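Alpha/beta hydrolase (Pseudomonas aeruginosa PAO1, PDB 4R1D) probably acts as a calcium-binding lipase effector (Tle4) of the H2 type VI secretion system, held in check by the immunity protein Tli4. Local coordinates at residues Leu265-Gly270 with Gly422-Thr427. Sequence-based numbering, arbitrary orientation.
Sequences LTQLHG and GYHSET
Gln267 lays its carboxamide nearly flat over the Tyr423-His424 peptide: the two planes are within about 20° of parallel, and Gln267 CD lies 3.4 Å from His424 N. The offset sets unlike atoms against each other, Gln267 OE1 at 3.3 Å from His424 N and Gln267 NE2 at 3.3 Å from Tyr423 O. Neither pair has hydrogen-bond angles, so the contact is face-on packing, perhaps aided by the opposed local dipoles. A bend at chi2 folds CD back from an extended path, while Gln267 CG meets Gly422 O at 3.4 Å. Two bonds fix the rotation of the amide. Thr266 OG1 donates to Gln267 OE1 over 2.7 Å, in the carbonyl plane and on a lone pair, and NE2 bonds to Ala421 O.

Thr266 and His424 side chains cross at about a right angle. The threonine comes to the imidazole edge, with CB near the ring plane and 4.0 Å from His424 CD2; CG2 is close to the same carbon. His424 CG is anti to its backbone N (chi1 -169°), and the ring is held from two positions: Glu426 N donates almost straight (165°) to ND1 over 2.9 Å, while NE2 bonds Val274 O. Such pairing is consistent with a neutral ring protonated on NE2. Thr427 OG1 donates to His424 O, a second bond within the same loop.

Gly422, with positive phi, leaves helix 400-421, and its O accepts a bond from Arg263 NE on helix 258-267. The contact thus joins the C-terminal end of one crossover helix to the loop leading from another into strand 427-432, beside strand 274-280, an arrangement characteristic of the parallel beta-alpha-beta layers of the alpha/beta hydrolase fold.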
loop_
_atom_site.group_PDB
_atom_site.type_symbol
_atom_site.label_atom_id
_atom_site.label_comp_id
_atom_site.label_asym_id
_atom_site.label_seq_id
_atom_site.Cartn_x
_atom_site.Cartn_y
_atom_site.Cartn_z
ATOM N N LEU A 265 2.031 -17.030 4.154
ATOM C CA LEU A 265 3.348 -17.631 3.952
ATOM C C LEU A 265 3.503 -19.016 4.589
ATOM O O LEU A 265 3.909 -19.970 3.922
ATOM C CB LEU A 265 4.437 -16.700 4.494
ATOM C CG LEU A 265 5.873 -17.235 4.424
ATOM C CD1 LEU A 265 6.282 -17.611 3.002
ATOM C CD2 LEU A 265 6.827 -16.199 4.995
ATOM N N THR A 266 3.173 -19.136 5.877
ATOM C CA THR A 266 3.377 -20.403 6.578
ATOM C C THR A 266 2.231 -21.407 6.454
ATOM O O THR A 266 2.469 -22.609 6.551
ATOM C CB THR A 266 3.689 -20.223 8.077
ATOM O OG1 THR A 266 2.542 -19.717 8.765
ATOM C CG2 THR A 266 4.882 -19.281 8.280
ATOM N N GLN A 267 1.011 -20.916 6.234
ATOM C CA GLN A 267 -0.182 -21.762 6.276
ATOM C C GLN A 267 -0.754 -22.184 4.915
ATOM O O GLN A 267 -1.437 -23.212 4.826
ATOM C CB GLN A 267 -1.278 -21.098 7.121
ATOM C CG GLN A 267 -0.855 -20.728 8.525
ATOM C CD GLN A 267 -0.196 -21.878 9.253
ATOM O OE1 GLN A 267 1.027 -21.887 9.447
ATOM N NE2 GLN A 267 -0.998 -22.861 9.663
ATOM N N LEU A 268 -0.479 -21.407 3.868
ATOM C CA LEU A 268 -0.968 -21.726 2.530
ATOM C C LEU A 268 0.115 -22.318 1.639
ATOM O O LEU A 268 -0.137 -22.647 0.489
ATOM C CB LEU A 268 -1.547 -20.477 1.865
ATOM C CG LEU A 268 -2.678 -19.818 2.653
ATOM C CD1 LEU A 268 -3.257 -18.665 1.838
ATOM C CD2 LEU A 268 -3.748 -20.835 2.996
ATOM N N HIS A 269 1.328 -22.423 2.173
ATOM C CA HIS A 269 2.435 -23.036 1.453
ATOM C C HIS A 269 3.239 -23.859 2.440
ATOM O O HIS A 269 3.084 -23.703 3.642
ATOM C CB HIS A 269 3.341 -21.975 0.831
ATOM C CG HIS A 269 2.621 -21.012 -0.057
ATOM N ND1 HIS A 269 2.167 -19.787 0.386
ATOM C CD2 HIS A 269 2.269 -21.095 -1.361
ATOM C CE1 HIS A 269 1.573 -19.155 -0.611
ATOM N NE2 HIS A 269 1.621 -19.926 -1.683
ATOM N N GLY A 270 4.095 -24.736 1.928
ATOM C CA GLY A 270 5.008 -25.466 2.781
ATOM C C GLY A 270 6.203 -24.577 3.034
ATOM O O GLY A 270 7.046 -24.390 2.155
ATOM N N GLY A 422 -5.686 -21.636 9.333
ATOM C CA GLY A 422 -5.345 -21.300 10.706
ATOM C C GLY A 422 -4.026 -20.559 10.927
ATOM O O GLY A 422 -3.676 -19.642 10.179
ATOM N N TYR A 423 -3.308 -20.966 11.972
ATOM C CA TYR A 423 -2.123 -20.258 12.452
ATOM C C TYR A 423 -0.972 -21.240 12.618
ATOM O O TYR A 423 -1.191 -22.417 12.911
ATOM C CB TYR A 423 -2.416 -19.573 13.804
ATOM C CG TYR A 423 -3.580 -18.604 13.728
ATOM C CD1 TYR A 423 -4.891 -19.066 13.736
ATOM C CD2 TYR A 423 -3.366 -17.233 13.595
ATOM C CE1 TYR A 423 -5.963 -18.186 13.633
ATOM C CE2 TYR A 423 -4.428 -16.342 13.502
ATOM C CZ TYR A 423 -5.716 -16.821 13.514
ATOM O OH TYR A 423 -6.753 -15.940 13.408
ATOM N N HIS A 424 0.249 -20.742 12.450
ATOM C CA HIS A 424 1.448 -21.512 12.742
ATOM C C HIS A 424 1.330 -22.132 14.144
ATOM O O HIS A 424 0.801 -21.513 15.064
ATOM C CB HIS A 424 2.664 -20.584 12.647
ATOM C CG HIS A 424 3.976 -21.301 12.661
ATOM N ND1 HIS A 424 4.483 -21.900 13.795
ATOM C CD2 HIS A 424 4.891 -21.507 11.683
ATOM C CE1 HIS A 424 5.650 -22.451 13.513
ATOM N NE2 HIS A 424 5.926 -22.219 12.240
ATOM N N SER A 425 1.807 -23.362 14.305
ATOM C CA SER A 425 1.669 -24.068 15.581
ATOM C C SER A 425 2.440 -23.426 16.742
ATOM O O SER A 425 2.186 -23.727 17.912
ATOM C CB SER A 425 2.075 -25.540 15.422
ATOM O OG SER A 425 3.441 -25.653 15.055
ATOM N N GLU A 426 3.389 -22.551 16.429
ATOM C CA GLU A 426 4.112 -21.837 17.477
ATOM C C GLU A 426 3.849 -20.335 17.338
ATOM O O GLU A 426 4.744 -19.562 17.008
ATOM C CB GLU A 426 5.608 -22.139 17.404
ATOM C CG GLU A 426 5.920 -23.644 17.326
ATOM C CD GLU A 426 5.544 -24.393 18.609
ATOM O OE1 GLU A 426 5.419 -23.752 19.669
ATOM O OE2 GLU A 426 5.384 -25.627 18.553
ATOM N N THR A 427 2.605 -19.942 17.587
ATOM C CA THR A 427 2.188 -18.564 17.400
ATOM C C THR A 427 1.988 -17.878 18.743
ATOM O O THR A 427 1.261 -18.386 19.615
ATOM C CB THR A 427 0.877 -18.485 16.585
ATOM O OG1 THR A 427 1.128 -18.884 15.232
ATOM C CG2 THR A 427 0.354 -17.064 16.579
#